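Local coordinates for flavodoxin (PDB 4J8P), which binds flavin mononucleotide as a flavodoxin-family protein and probably carries electrons in redox reactions, at the flavin mononucleotide site. Residues are numbered along the deposited sequence; one frame, centred on the assembly and turned at random.

The flavin mononucleotide site. Residues 14-19, 48, 57, 88-92, 117-121. With FMN (flavin mononucleotide), chain B.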
# COMPACT_ATOMS: atom_id res chain seq x y z
N SER A 14 2.50 6.43 -2.65
CA SER A 14 3.49 7.23 -1.95
C SER A 14 3.21 8.69 -2.25
O SER A 14 3.10 9.05 -3.43
CB SER A 14 4.90 6.84 -2.42
OG SER A 14 5.92 7.57 -1.76
N ALA A 15 3.07 9.50 -1.22
CA ALA A 15 2.80 10.94 -1.44
C ALA A 15 4.07 11.77 -1.52
O ALA A 15 4.07 12.80 -2.22
CB ALA A 15 1.90 11.48 -0.32
N THR A 16 5.11 11.41 -0.75
CA THR A 16 6.36 12.17 -0.70
C THR A 16 7.59 11.29 -0.98
O THR A 16 8.70 11.67 -0.63
CB THR A 16 6.48 12.97 0.63
OG1 THR A 16 6.25 12.15 1.79
CG2 THR A 16 5.48 14.13 0.68
N GLY A 17 7.39 10.15 -1.64
CA GLY A 17 8.49 9.34 -2.14
C GLY A 17 9.17 8.33 -1.23
O GLY A 17 9.98 7.53 -1.72
N THR A 18 8.85 8.34 0.08
CA THR A 18 9.51 7.40 1.00
C THR A 18 9.11 5.95 0.71
O THR A 18 9.98 5.08 0.51
CB THR A 18 9.17 7.75 2.46
OG1 THR A 18 9.39 9.14 2.65
CG2 THR A 18 10.00 6.93 3.44
N THR A 19 7.79 5.70 0.61
CA THR A 19 7.27 4.36 0.33
C THR A 19 7.65 3.95 -1.11
O THR A 19 7.90 2.78 -1.36
CB THR A 19 5.76 4.33 0.55
OG1 THR A 19 5.47 4.86 1.85
CG2 THR A 19 5.20 2.92 0.48
N LEU A 48 -1.79 17.15 2.74
CA LEU A 48 -1.01 16.33 3.65
C LEU A 48 -0.78 16.99 5.01
O LEU A 48 -0.08 16.41 5.83
CB LEU A 48 0.34 16.01 3.00
CG LEU A 48 0.26 15.20 1.72
CD1 LEU A 48 1.63 15.12 1.05
CD2 LEU A 48 -0.23 13.76 2.04
N SER A 57 -6.39 14.94 3.76
CA SER A 57 -6.01 13.71 4.46
C SER A 57 -6.73 13.59 5.80
O SER A 57 -7.09 12.48 6.19
CB SER A 57 -4.50 13.62 4.66
OG SER A 57 -3.96 14.66 5.47
N PRO A 88 2.34 4.61 2.99
CA PRO A 88 2.70 5.27 4.25
C PRO A 88 1.63 5.04 5.31
O PRO A 88 0.47 4.88 4.94
CB PRO A 88 2.70 6.75 3.89
CG PRO A 88 1.67 6.87 2.75
CD PRO A 88 1.78 5.55 1.98
N ILE A 89 1.99 5.04 6.59
CA ILE A 89 0.96 4.95 7.62
C ILE A 89 0.38 6.35 7.81
O ILE A 89 1.14 7.28 8.08
CB ILE A 89 1.57 4.44 8.94
CG1 ILE A 89 2.10 3.00 8.81
CG2 ILE A 89 0.57 4.57 10.11
CD1 ILE A 89 1.10 1.97 8.48
N TRP A 90 -0.95 6.48 7.71
CA TRP A 90 -1.64 7.74 7.98
C TRP A 90 -2.57 7.50 9.16
O TRP A 90 -3.52 6.70 9.06
CB TRP A 90 -2.41 8.22 6.76
CG TRP A 90 -1.57 8.81 5.65
CD1 TRP A 90 -0.20 8.88 5.57
CD2 TRP A 90 -2.08 9.41 4.46
NE1 TRP A 90 0.17 9.51 4.39
CE2 TRP A 90 -0.97 9.85 3.69
CE3 TRP A 90 -3.38 9.62 3.96
CZ2 TRP A 90 -1.13 10.42 2.43
CZ3 TRP A 90 -3.54 10.23 2.73
CH2 TRP A 90 -2.42 10.64 1.99
N TRP A 91 -2.30 8.19 10.27
CA TRP A 91 -3.14 8.02 11.45
C TRP A 91 -3.37 6.53 11.79
O TRP A 91 -4.51 6.09 12.04
CB TRP A 91 -4.47 8.80 11.35
CG TRP A 91 -4.26 10.28 11.21
CD1 TRP A 91 -4.43 11.03 10.08
CD2 TRP A 91 -3.71 11.17 12.21
NE1 TRP A 91 -4.12 12.36 10.34
CE2 TRP A 91 -3.65 12.46 11.62
CE3 TRP A 91 -3.29 10.99 13.54
CZ2 TRP A 91 -3.20 13.57 12.34
CZ3 TRP A 91 -2.85 12.11 14.25
CH2 TRP A 91 -2.78 13.37 13.63
N ASN A 92 -2.25 5.75 11.81
CA ASN A 92 -2.28 4.34 12.23
C ASN A 92 -3.08 3.45 11.26
O ASN A 92 -3.44 2.32 11.62
CB ASN A 92 -2.88 4.24 13.65
CG ASN A 92 -2.48 2.99 14.39
OD1 ASN A 92 -1.47 2.34 14.09
ND2 ASN A 92 -3.27 2.61 15.37
N THR A 117 5.75 2.45 5.40
CA THR A 117 6.75 3.31 6.02
C THR A 117 6.00 4.26 6.94
O THR A 117 4.80 4.49 6.74
CB THR A 117 7.61 4.07 4.99
OG1 THR A 117 6.82 5.05 4.33
CG2 THR A 117 8.26 3.11 3.97
N SER A 118 6.66 4.74 7.99
CA SER A 118 5.99 5.62 8.95
C SER A 118 6.98 6.52 9.66
O SER A 118 8.18 6.28 9.60
CB SER A 118 5.29 4.76 10.01
OG SER A 118 6.26 4.09 10.82
N GLY A 119 6.46 7.52 10.37
CA GLY A 119 7.30 8.36 11.22
C GLY A 119 7.84 7.54 12.37
O GLY A 119 9.03 7.64 12.71
N SER A 120 6.98 6.67 12.97
CA SER A 120 7.36 5.77 14.06
C SER A 120 6.36 4.65 14.32
O SER A 120 6.73 3.61 14.89
CB SER A 120 7.54 6.56 15.35
OG SER A 120 6.33 7.16 15.79
N SER A 121 5.08 4.84 13.93
CA SER A 121 4.07 3.83 14.24
C SER A 121 4.35 2.49 13.58
O SER A 121 4.94 2.41 12.49
CB SER A 121 2.70 4.29 13.78
OG SER A 121 2.31 5.50 14.44
N1 FMN B . 3.56 8.39 10.75
C2 FMN B . 3.36 7.61 11.86
O2 FMN B . 4.29 7.12 12.50
N3 FMN B . 2.06 7.44 12.36
C4 FMN B . 0.91 8.03 11.85
O4 FMN B . -0.19 7.75 12.34
C4A FMN B . 1.15 8.92 10.72
N5 FMN B . 0.14 9.62 10.25
C5A FMN B . 0.37 10.46 9.17
C6 FMN B . -0.72 11.17 8.63
C7 FMN B . -0.58 11.95 7.49
C7M FMN B . -1.80 12.57 6.86
C8 FMN B . 0.69 12.06 6.88
C8M FMN B . 0.89 12.84 5.61
C9 FMN B . 1.77 11.39 7.44
C9A FMN B . 1.64 10.58 8.57
N10 FMN B . 2.72 9.83 9.12
C10 FMN B . 2.51 9.01 10.20
C1' FMN B . 4.05 9.94 8.49
C2' FMN B . 4.22 9.01 7.28
O2' FMN B . 3.72 7.70 7.53
C3' FMN B . 5.67 8.88 6.83
O3' FMN B . 6.27 10.18 6.75
C4' FMN B . 5.79 8.13 5.50
O4' FMN B . 7.11 7.58 5.42
C5' FMN B . 5.53 9.05 4.32
O5' FMN B . 5.59 8.21 3.16
P FMN B . 5.47 8.70 1.68
O1P FMN B . 4.19 9.38 1.37
O2P FMN B . 5.69 7.44 0.88
O3P FMN B . 6.67 9.63 1.43
O HOH W 1 2.56 10.46 3.32
O HOH W 2 9.65 6.56 7.18
O HOH W 3 9.07 9.92 5.36
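Gly17 has positive phi (85°) just before helix 18-30, and Trp91 and Asn92 also have positive phi. The N-H groups of Thr18 and Thr19 face the phosphate, and those of Trp91 and Asn92 face flavin N5 and O4. Residues 14-19 form the flavodoxin phosphate-binding loop. Each terminal phosphate oxygen takes several bonds. O2P accepts from Ser14 OG, Thr19 OG1 and the amide Thr19 N, the last nearly straight at 2.7 Å. O3P accepts from Thr16 OG1 at 2.6 Å and from Thr18 N and OG1. The N-terminus of helix 18-30 is likely to help offset the phosphate charge. Thr16 OG1 sits in the crowded position between its backbone N and carbonyl carbon (chi1 50°), which turns it to O3P. Thr19 OG1 is also hydrogen-bonded to Thr117 OG1, which reaches the ribityl O4' at 2.8 Å. The ribityl O2' donates to a lone pair of Ile89 O.

Trp90 lays its pyrrole ring over the dimethylbenzene ring of the flavin, stacked with planes 16° apart and centroids 4.1 Å apart. NE1 is linked to phosphate O1P by hydrogen bonds through one water, which lies in the indole plane at its edge. An alanine at Trp90 would remove this stack and the indole N-H, and would probably loosen the hold on the flavin ring. The C6 edge of the flavin points at one face of the Trp91 indole, near its rim, with C6 4.0 Å from CD1. The Trp91 amide N donates to flavin N5 at 2.8 Å, and Asn92 N donates to O4. At the pyrimidine end, Ser121 OG lies 2.9 Å from flavin N3. The site holds FMN as the redox cofactor, and the protein contacts at N5 probably help tune its chemistry.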